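Local atomic coordinates of putative esterase (Bacteroides intestinalis DSM 17393, PDB entry 5VOL), a protein that acts as a ferulic acid esterase of carbohydrate esterase family 1, probably cleaving feruloyl esters of arabinoxylan alongside xylanases. Residues 31-36 with 81-86; 49-54 with 98-103; 148-153 with 213-218. All coordinates share one frame; numbering follows the deposited sequence.

The three contacts sample one mixed sheet of an alpha/beta-hydrolase domain. Contact 1 lies toward its antiparallel side, and contact 2 adjoins it through neighbouring strands: V85 O lies 2.9 Å from L49 N, and T86 OG1 2.6 Å from L49 O, both probable hydrogen bonds. Contact 2 leads on to contact 3, with Y100 O 2.6 Å from Y148 OH, another probable bond. Centres are about 16 Å apart for contacts 2 and 3, about 22 Å for other pairs. In contact 2, Y100 touches the putative nucleophile elbow and M53 lies near, without touching, the putative Ser-His-Asp triad; in contact 3 the W215 side chain is about 11 Å from a calcium ion.

Contact 1 of 3, residues 31-36 with 81-86; sequences FLPKSF and EMIIVT
The F31 ring turns its edge toward the carbonyl of M82, whose O lies in the ring plane, 3.5 Å from F31 CD2. M82 O is also approached by P33 CG at 3.6 Å; it is buried by the contact and has no hydrogen-bonding partner in the model, and across the contact it meets F31 and P33 carbons. One face of the F36 ring carries L32 CD2, 4.2 Å above the plane and over the centre. I83 CD1 reaches that ring obliquely, and closes on P33 CD at 3.7 Å where the two side chains cross at about a right angle.

With CD anti to CA (chi2 -169°), the E81 chain runs extended past P33 toward the turn. S35 OG donates to E81 OE1 at 2.6 Å, on the syn side and 24° out of the carboxylate plane; K42 forms a salt bridge with the same oxygen. E81 OE2 takes a weak bond from S35 N at 3.4 Å and is linked by a water to K34 N. The carboxylate thus grips K34 and S35, the middle residues of the type I turn P33 to F36, itself closed by F36 N to P33 O.

Pairing between the strands rests on F31 N to I84 O, 2.7 Å and nearly straight at 162°; the return bond, I84 N to F31 O, is weak at 3.4 Å. This antiparallel hydrogen-bonded pair joins strand 24-32 to strand 83-87, which continues the sheet into strand 46-50. Helix 66-76 packs on F31, M82 and I84, and helix 254-271 on M82 and I84.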
loop_
_atom_site.group_PDB
_atom_site.type_symbol
_atom_site.label_atom_id
_atom_site.label_comp_id
_atom_site.label_asym_id
_atom_site.label_seq_id
_atom_site.Cartn_x
_atom_site.Cartn_y
_atom_site.Cartn_z
ATOM N N PHE C 31 -3.854 1.777 26.208
ATOM C CA PHE C 31 -2.603 2.310 25.676
ATOM C C PHE C 31 -2.392 3.745 26.164
ATOM O O PHE C 31 -3.268 4.575 26.002
ATOM C CB PHE C 31 -2.608 2.284 24.138
ATOM C CG PHE C 31 -1.520 3.123 23.509
ATOM C CD1 PHE C 31 -0.266 2.580 23.245
ATOM C CD2 PHE C 31 -1.747 4.458 23.192
ATOM C CE1 PHE C 31 0.743 3.356 22.665
ATOM C CE2 PHE C 31 -0.743 5.248 22.610
ATOM C CZ PHE C 31 0.502 4.693 22.351
ATOM N N LEU C 32 -1.228 4.028 26.739
ATOM C CA LEU C 32 -0.906 5.375 27.186
ATOM C C LEU C 32 0.243 5.965 26.355
ATOM O O LEU C 32 1.311 5.378 26.281
ATOM C CB LEU C 32 -0.529 5.373 28.665
ATOM C CG LEU C 32 -1.543 4.747 29.637
ATOM C CD1 LEU C 32 -0.913 4.688 31.009
ATOM C CD2 LEU C 32 -2.814 5.544 29.661
ATOM N N PRO C 33 0.024 7.140 25.754
ATOM C CA PRO C 33 1.030 7.825 24.927
ATOM C C PRO C 33 2.388 8.015 25.618
ATOM O O PRO C 33 2.486 8.038 26.849
ATOM C CB PRO C 33 0.390 9.185 24.649
ATOM C CG PRO C 33 -1.073 8.965 24.794
ATOM C CD PRO C 33 -1.252 7.873 25.808
ATOM N N LYS C 34 3.427 8.181 24.806
ATOM C CA LYS C 34 4.782 8.406 25.293
ATOM C C LYS C 34 4.882 9.643 26.190
ATOM O O LYS C 34 5.685 9.674 27.126
ATOM C CB LYS C 34 5.752 8.539 24.105
ATOM C CG LYS C 34 7.174 8.840 24.504
ATOM C CD LYS C 34 8.049 9.203 23.287
ATOM C CE LYS C 34 8.731 7.980 22.696
ATOM N NZ LYS C 34 9.733 8.366 21.651
ATOM N N SER C 35 4.067 10.653 25.905
ATOM C CA SER C 35 4.075 11.898 26.674
ATOM C C SER C 35 3.266 11.843 27.975
ATOM O O SER C 35 3.206 12.829 28.711
ATOM C CB SER C 35 3.535 13.041 25.823
ATOM O OG SER C 35 2.151 12.866 25.562
ATOM N N PHE C 36 2.636 10.706 28.260
ATOM C CA PHE C 36 1.672 10.665 29.361
ATOM C C PHE C 36 2.334 11.002 30.702
ATOM O O PHE C 36 1.810 11.807 31.461
ATOM C CB PHE C 36 0.980 9.300 29.428
ATOM C CG PHE C 36 -0.193 9.255 30.381
ATOM C CD1 PHE C 36 -0.033 8.789 31.667
ATOM C CD2 PHE C 36 -1.445 9.679 29.979
ATOM C CE1 PHE C 36 -1.115 8.741 32.553
ATOM C CE2 PHE C 36 -2.526 9.637 30.846
ATOM C CZ PHE C 36 -2.358 9.167 32.138
ATOM N N GLU C 81 -1.267 11.489 19.232
ATOM C CA GLU C 81 -1.291 10.769 20.491
ATOM C C GLU C 81 -2.739 10.695 20.985
ATOM O O GLU C 81 -3.497 11.655 20.886
ATOM C CB GLU C 81 -0.401 11.436 21.526
ATOM C CG GLU C 81 1.075 11.347 21.232
ATOM C CD GLU C 81 1.889 11.792 22.424
ATOM O OE1 GLU C 81 1.516 12.817 23.023
ATOM O OE2 GLU C 81 2.869 11.115 22.784
ATOM N N MET C 82 -3.133 9.533 21.478
ATOM C CA MET C 82 -4.498 9.333 21.940
ATOM C C MET C 82 -4.520 8.199 22.951
ATOM O O MET C 82 -3.659 7.318 22.926
ATOM C CB MET C 82 -5.443 9.011 20.769
ATOM C CG MET C 82 -5.276 7.582 20.169
ATOM S SD MET C 82 -6.291 7.301 18.690
ATOM C CE MET C 82 -5.162 7.877 17.394
ATOM N N ILE C 83 -5.498 8.242 23.848
ATOM C CA ILE C 83 -5.774 7.123 24.748
ATOM C C ILE C 83 -6.518 6.056 23.946
ATOM O O ILE C 83 -7.472 6.367 23.222
ATOM C CB ILE C 83 -6.628 7.563 25.980
ATOM C CG1 ILE C 83 -5.978 8.753 26.700
ATOM C CG2 ILE C 83 -6.861 6.396 26.931
ATOM C CD1 ILE C 83 -4.605 8.463 27.277
ATOM N N ILE C 84 -6.072 4.809 24.044
ATOM C CA ILE C 84 -6.788 3.721 23.405
ATOM C C ILE C 84 -7.164 2.700 24.488
ATOM O O ILE C 84 -6.323 2.299 25.294
ATOM C CB ILE C 84 -5.960 3.043 22.292
ATOM C CG1 ILE C 84 -5.470 4.080 21.278
ATOM C CG2 ILE C 84 -6.810 2.022 21.528
ATOM C CD1 ILE C 84 -4.499 3.488 20.279
ATOM N N VAL C 85 -8.420 2.280 24.514
ATOM C CA VAL C 85 -8.830 1.382 25.602
ATOM C C VAL C 85 -9.769 0.281 25.131
ATOM O O VAL C 85 -10.665 0.504 24.312
ATOM C CB VAL C 85 -9.499 2.177 26.742
ATOM C CG1 VAL C 85 -10.730 2.847 26.230
ATOM C CG2 VAL C 85 -9.839 1.265 27.943
ATOM N N THR C 86 -9.534 -0.915 25.666
ATOM C CA THR C 86 -10.323 -2.095 25.355
ATOM C C THR C 86 -10.858 -2.672 26.670
ATOM O O THR C 86 -10.070 -3.137 27.496
ATOM C CB THR C 86 -9.479 -3.159 24.630
ATOM O OG1 THR C 86 -8.920 -2.604 23.424
ATOM C CG2 THR C 86 -10.336 -4.405 24.301
HETATM O O HOH W 1 2.762 8.221 22.048
#

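Contact 2 of 3, residues 49-54 with 98-103; sequences LLHGMW and NGYFDM
L50 lies over one face of the Y100 ring: its CD1 stands 4.0 Å from the ring centroid and 15° off the normal, a CH-pi contact displaced toward the rim. The two side chains slide past each other in opposite directions, which brings L50 CB within 3.5 Å of Y100 OH. Y100 OH donates to H51 O at 2.8 Å, tilted 32° from the carbonyl plane, and accepts from a water at 2.7 Å that also takes the backbone N-H of H51.

Y100 OH also sits 3.6 Å above the centre of the H51 imidazole. A chi1 of 65° sets H51 CG between the backbone N and the carbonyl carbon, and bonds at both nitrogens fix the ring's rotation: H51 ND1 donates to G52 O at 2.7 Å, close to the ring plane, and H51 NE2 accepts from the N-H of A89.

N98 OD1 accepts from W54 N at 2.9 Å, while the M53 and N98 side chains cross at about a right angle, M53 CG lying 3.5 Å from N98 OD1. N98 ND2 is held by G91 O and E96 O.

The loop leaving strand 46-50 is thus pinned near the putative nucleophile elbow, which Y100 touches. M53 lies near an isopropyl alcohol, probably from the crystallisation liquor, which may mark a pocket. A His-Gly loop here is characteristic of alpha/beta-hydrolases, where it commonly helps shape the oxyanion hole.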
loop_
_atom_site.group_PDB
_atom_site.type_symbol
_atom_site.label_atom_id
_atom_site.label_comp_id
_atom_site.label_asym_id
_atom_site.label_seq_id
_atom_site.Cartn_x
_atom_site.Cartn_y
_atom_site.Cartn_z
ATOM N N LEU C 49 -11.529 0.743 21.591
ATOM C CA LEU C 49 -11.224 -0.288 20.608
ATOM C C LEU C 49 -11.668 -1.667 21.129
ATOM O O LEU C 49 -11.031 -2.242 22.005
ATOM C CB LEU C 49 -9.730 -0.278 20.295
ATOM C CG LEU C 49 -9.177 -1.235 19.231
ATOM C CD1 LEU C 49 -9.813 -0.948 17.878
ATOM C CD2 LEU C 49 -7.673 -1.048 19.142
ATOM N N LEU C 50 -12.731 -2.197 20.543
ATOM C CA LEU C 50 -13.444 -3.350 21.106
ATOM C C LEU C 50 -13.031 -4.695 20.499
ATOM O O LEU C 50 -12.787 -4.796 19.283
ATOM C CB LEU C 50 -14.957 -3.147 20.924
ATOM C CG LEU C 50 -15.543 -1.802 21.368
ATOM C CD1 LEU C 50 -17.067 -1.782 21.183
ATOM C CD2 LEU C 50 -15.178 -1.453 22.825
ATOM N N HIS C 51 -12.967 -5.729 21.346
ATOM C CA HIS C 51 -12.583 -7.069 20.887
ATOM C C HIS C 51 -13.775 -7.869 20.379
ATOM O O HIS C 51 -14.920 -7.429 20.482
ATOM C CB HIS C 51 -11.877 -7.856 21.997
ATOM C CG HIS C 51 -12.746 -8.157 23.178
ATOM N ND1 HIS C 51 -13.793 -9.057 23.126
ATOM C CD2 HIS C 51 -12.723 -7.685 24.449
ATOM C CE1 HIS C 51 -14.378 -9.118 24.308
ATOM N NE2 HIS C 51 -13.743 -8.303 25.133
ATOM N N GLY C 52 -13.492 -9.048 19.831
ATOM C CA GLY C 52 -14.521 -9.891 19.251
ATOM C C GLY C 52 -15.049 -10.923 20.236
ATOM O O GLY C 52 -14.578 -11.004 21.370
ATOM N N MET C 53 -16.019 -11.714 19.795
ATOM C CA MET C 53 -16.557 -12.805 20.621
ATOM C C MET C 53 -15.454 -13.806 20.986
ATOM O O MET C 53 -14.510 -13.995 20.214
ATOM C CB MET C 53 -17.697 -13.505 19.888
ATOM C CG MET C 53 -18.551 -14.426 20.777
ATOM S SD MET C 53 -19.919 -15.147 19.843
ATOM C CE MET C 53 -19.055 -16.367 18.863
ATOM N N TRP C 54 -15.574 -14.415 22.165
ATOM C CA TRP C 54 -14.595 -15.368 22.708
ATOM C C TRP C 54 -13.343 -14.699 23.272
ATOM O O TRP C 54 -12.629 -15.295 24.078
ATOM C CB TRP C 54 -14.147 -16.376 21.650
ATOM C CG TRP C 54 -15.129 -17.409 21.215
ATOM C CD1 TRP C 54 -15.949 -17.360 20.113
ATOM C CD2 TRP C 54 -15.349 -18.699 21.821
ATOM N NE1 TRP C 54 -16.675 -18.530 20.014
ATOM C CE2 TRP C 54 -16.325 -19.364 21.048
ATOM C CE3 TRP C 54 -14.821 -19.344 22.946
ATOM C CZ2 TRP C 54 -16.788 -20.648 21.370
ATOM C CZ3 TRP C 54 -15.279 -20.615 23.263
ATOM C CH2 TRP C 54 -16.254 -21.253 22.477
ATOM N N ASN C 98 -20.715 -12.535 26.807
ATOM C CA ASN C 98 -20.171 -11.846 25.633
ATOM C C ASN C 98 -21.154 -10.795 25.129
ATOM O O ASN C 98 -22.350 -11.058 25.043
ATOM C CB ASN C 98 -19.872 -12.847 24.515
ATOM C CG ASN C 98 -18.547 -13.550 24.698
ATOM O OD1 ASN C 98 -17.603 -13.323 23.934
ATOM N ND2 ASN C 98 -18.466 -14.420 25.702
ATOM N N GLY C 99 -20.675 -9.601 24.796
ATOM C CA GLY C 99 -21.567 -8.636 24.176
ATOM C C GLY C 99 -21.497 -7.235 24.738
ATOM O O GLY C 99 -20.963 -7.031 25.826
ATOM N N TYR C 100 -22.064 -6.276 24.002
ATOM C CA TYR C 100 -21.879 -4.848 24.288
ATOM C C TYR C 100 -23.175 -4.123 24.631
ATOM O O TYR C 100 -23.138 -3.003 25.128
ATOM C CB TYR C 100 -21.183 -4.150 23.082
ATOM C CG TYR C 100 -19.765 -4.645 22.927
ATOM C CD1 TYR C 100 -18.780 -4.222 23.804
ATOM C CD2 TYR C 100 -19.430 -5.591 21.962
ATOM C CE1 TYR C 100 -17.491 -4.705 23.717
ATOM C CE2 TYR C 100 -18.138 -6.078 21.861
ATOM C CZ TYR C 100 -17.171 -5.621 22.747
ATOM O OH TYR C 100 -15.875 -6.081 22.695
ATOM N N PHE C 101 -24.320 -4.750 24.378
ATOM C CA PHE C 101 -25.590 -4.068 24.620
ATOM C C PHE C 101 -26.209 -4.556 25.937
ATOM O O PHE C 101 -25.796 -5.579 26.479
ATOM C CB PHE C 101 -26.554 -4.302 23.457
ATOM C CG PHE C 101 -25.911 -4.144 22.089
ATOM C CD1 PHE C 101 -25.155 -3.025 21.792
ATOM C CD2 PHE C 101 -26.068 -5.118 21.115
ATOM C CE1 PHE C 101 -24.557 -2.869 20.537
ATOM C CE2 PHE C 101 -25.479 -4.976 19.853
ATOM C CZ PHE C 101 -24.724 -3.843 19.564
ATOM N N ASP C 102 -27.193 -3.822 26.442
ATOM C CA ASP C 102 -27.904 -4.235 27.652
ATOM C C ASP C 102 -28.715 -5.496 27.406
ATOM O O ASP C 102 -29.590 -5.537 26.533
ATOM C CB ASP C 102 -28.795 -3.103 28.155
ATOM C CG ASP C 102 -28.059 -2.166 29.063
ATOM O OD1 ASP C 102 -26.830 -2.348 29.233
ATOM O OD2 ASP C 102 -28.696 -1.252 29.630
ATOM N N MET C 103 -28.386 -6.530 28.171
ATOM C CA MET C 103 -29.080 -7.807 28.107
ATOM C C MET C 103 -29.659 -8.166 29.486
ATOM O O MET C 103 -29.215 -7.642 30.507
ATOM C CB MET C 103 -28.125 -8.897 27.615
ATOM C CG MET C 103 -27.559 -8.625 26.200
ATOM S SD MET C 103 -26.211 -9.722 25.728
ATOM C CE MET C 103 -24.963 -9.219 26.907
HETATM O O HOH W 2 -13.892 -4.770 24.000
#

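Contact 3 of 3, residues 148-153 with 213-218; sequences YGQRHS and VAWFVD
The backbone bond from H152 N to Y148 O, 2.7 Å long, closes the last turn of helix 140-151, the turn whose G149 and Q150 meet W215. Y148 O also lies in the plane of the H152 ring, at its edge, and H152 is the first residue to leave helical backbone angles. The contact is a helix-on-sheet packing of the alpha/beta-hydrolase fold: the end of this helix, which follows the putative nucleophile elbow, lies against strand 214-218, the last but one at the parallel end of the mixed sheet, between strands 158-162 and 244-246.

W215 supplies the leading atom. W215 CH2, at the tip of the six-membered ring, comes to 3.8 Å from G149 C and 3.7 Å from Q150 CG. The backbone N of Q150 meets the indole at its edge and in its plane, whereas G149 C and Q150 CG approach obliquely. G149 has no side chain between its backbone and the tryptophan, so at G149 the indole meets the helix main chain directly, while Q150 adds its CG.

The side chains of Q150 and W215 cross at about a right angle, with amide and indole planes 67° apart. Beyond CG the glutamine runs extended (chi2 178°), and its amide leaves the contact: NE2 bonds to C195 O and OE1 to N147 ND2. The indole is likewise tied elsewhere, NE1 to L210 O, and helix 226-238 adds M236 against W215 and F232 against Q150. These outside bonds fix the orientation of both groups while the touching atoms are mostly carbon.

V213, just before strand 214-218, backs the ring, CG1 standing 3.8 Å above one indole face and offset toward the rim. Its other methyl, V213 CG2, points to the chain beyond the helix and touches S153 CB at 3.8 Å.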
loop_
_atom_site.group_PDB
_atom_site.type_symbol
_atom_site.label_atom_id
_atom_site.label_comp_id
_atom_site.label_asym_id
_atom_site.label_seq_id
_atom_site.Cartn_x
_atom_site.Cartn_y
_atom_site.Cartn_z
ATOM N N TYR C 148 -23.333 1.504 18.858
ATOM C CA TYR C 148 -23.064 2.581 19.808
ATOM C C TYR C 148 -23.047 3.927 19.086
ATOM O O TYR C 148 -23.584 4.936 19.577
ATOM C CB TYR C 148 -21.723 2.387 20.520
ATOM C CG TYR C 148 -21.707 1.477 21.735
ATOM C CD1 TYR C 148 -22.772 0.640 22.041
ATOM C CD2 TYR C 148 -20.600 1.466 22.582
ATOM C CE1 TYR C 148 -22.727 -0.202 23.185
ATOM C CE2 TYR C 148 -20.544 0.645 23.702
ATOM C CZ TYR C 148 -21.604 -0.181 24.007
ATOM O OH TYR C 148 -21.498 -0.989 25.126
ATOM N N GLY C 149 -22.401 3.946 17.923
ATOM C CA GLY C 149 -22.308 5.172 17.149
ATOM C C GLY C 149 -23.676 5.570 16.630
ATOM O O GLY C 149 -23.994 6.751 16.524
ATOM N N GLN C 150 -24.495 4.571 16.322
ATOM C CA GLN C 150 -25.832 4.804 15.810
ATOM C C GLN C 150 -26.760 5.380 16.896
ATOM O O GLN C 150 -27.510 6.331 16.649
ATOM C CB GLN C 150 -26.404 3.502 15.248
ATOM C CG GLN C 150 -25.798 3.056 13.910
ATOM C CD GLN C 150 -26.381 1.736 13.426
ATOM O OE1 GLN C 150 -26.702 0.864 14.235
ATOM N NE2 GLN C 150 -26.531 1.588 12.106
ATOM N N ARG C 151 -26.704 4.815 18.098
ATOM C CA ARG C 151 -27.633 5.227 19.151
ATOM C C ARG C 151 -27.022 6.284 20.080
ATOM O O ARG C 151 -27.731 6.903 20.871
ATOM C CB ARG C 151 -28.116 3.997 19.954
ATOM C CG ARG C 151 -29.174 3.164 19.215
ATOM C CD ARG C 151 -29.732 1.968 20.020
ATOM N NE ARG C 151 -28.712 0.958 20.275
ATOM C CZ ARG C 151 -28.025 0.874 21.409
ATOM N NH1 ARG C 151 -28.279 1.719 22.396
ATOM N NH2 ARG C 151 -27.098 -0.069 21.564
ATOM N N HIS C 152 -25.715 6.514 19.972
ATOM C CA HIS C 152 -25.060 7.539 20.781
ATOM C C HIS C 152 -24.232 8.502 19.935
ATOM O O HIS C 152 -23.085 8.809 20.273
ATOM C CB HIS C 152 -24.171 6.905 21.841
ATOM C CG HIS C 152 -24.921 6.041 22.805
ATOM N ND1 HIS C 152 -25.547 6.547 23.925
ATOM C CD2 HIS C 152 -25.160 4.708 22.810
ATOM C CE1 HIS C 152 -26.130 5.561 24.584
ATOM N NE2 HIS C 152 -25.914 4.434 23.933
ATOM N N SER C 153 -24.833 8.992 18.858
ATOM C CA SER C 153 -24.142 9.890 17.936
ATOM C C SER C 153 -23.688 11.183 18.626
ATOM O O SER C 153 -22.778 11.865 18.141
ATOM C CB SER C 153 -25.036 10.200 16.744
ATOM O OG SER C 153 -26.216 10.868 17.143
ATOM N N VAL C 213 -21.809 11.670 12.099
ATOM C CA VAL C 213 -20.739 10.749 12.447
ATOM C C VAL C 213 -19.981 10.330 11.181
ATOM O O VAL C 213 -20.583 10.138 10.131
ATOM C CB VAL C 213 -21.311 9.502 13.193
ATOM C CG1 VAL C 213 -20.208 8.516 13.549
ATOM C CG2 VAL C 213 -22.064 9.946 14.470
ATOM N N ALA C 214 -18.661 10.206 11.282
ATOM C CA ALA C 214 -17.864 9.689 10.176
ATOM C C ALA C 214 -17.797 8.170 10.278
ATOM O O ALA C 214 -17.476 7.657 11.345
ATOM C CB ALA C 214 -16.454 10.285 10.196
ATOM N N TRP C 215 -18.083 7.472 9.182
ATOM C CA TRP C 215 -18.141 6.004 9.174
ATOM C C TRP C 215 -17.126 5.364 8.230
ATOM O O TRP C 215 -16.942 5.819 7.106
ATOM C CB TRP C 215 -19.543 5.530 8.776
ATOM C CG TRP C 215 -20.662 6.165 9.551
ATOM C CD1 TRP C 215 -21.280 7.345 9.270
ATOM C CD2 TRP C 215 -21.322 5.633 10.716
ATOM N NE1 TRP C 215 -22.278 7.588 10.181
ATOM C CE2 TRP C 215 -22.322 6.557 11.084
ATOM C CE3 TRP C 215 -21.160 4.472 11.477
ATOM C CZ2 TRP C 215 -23.160 6.362 12.193
ATOM C CZ3 TRP C 215 -22.001 4.272 12.583
ATOM C CH2 TRP C 215 -22.980 5.222 12.929
ATOM N N PHE C 216 -16.485 4.293 8.686
ATOM C CA PHE C 216 -15.535 3.540 7.863
ATOM C C PHE C 216 -15.822 2.050 8.072
ATOM O O PHE C 216 -15.758 1.562 9.196
ATOM C CB PHE C 216 -14.093 3.894 8.256
ATOM C CG PHE C 216 -13.060 3.622 7.183
ATOM C CD1 PHE C 216 -12.815 2.329 6.729
ATOM C CD2 PHE C 216 -12.306 4.670 6.652
ATOM C CE1 PHE C 216 -11.848 2.077 5.757
ATOM C CE2 PHE C 216 -11.336 4.433 5.683
ATOM C CZ PHE C 216 -11.105 3.133 5.220
ATOM N N VAL C 217 -16.163 1.345 6.999
ATOM C CA VAL C 217 -16.455 -0.086 7.058
ATOM C C VAL C 217 -15.410 -0.882 6.273
ATOM O O VAL C 217 -15.175 -0.626 5.085
ATOM C CB VAL C 217 -17.862 -0.370 6.521
ATOM C CG1 VAL C 217 -18.133 -1.873 6.467
ATOM C CG2 VAL C 217 -18.896 0.361 7.402
ATOM N N ASP C 218 -14.794 -1.855 6.939
ATOM C CA ASP C 218 -13.623 -2.564 6.406
ATOM C C ASP C 218 -13.787 -4.067 6.635
ATOM O O ASP C 218 -13.769 -4.496 7.785
ATOM C CB ASP C 218 -12.365 -2.035 7.106
ATOM C CG ASP C 218 -11.077 -2.612 6.571
ATOM O OD1 ASP C 218 -11.062 -3.243 5.491
ATOM O OD2 ASP C 218 -10.049 -2.393 7.251
#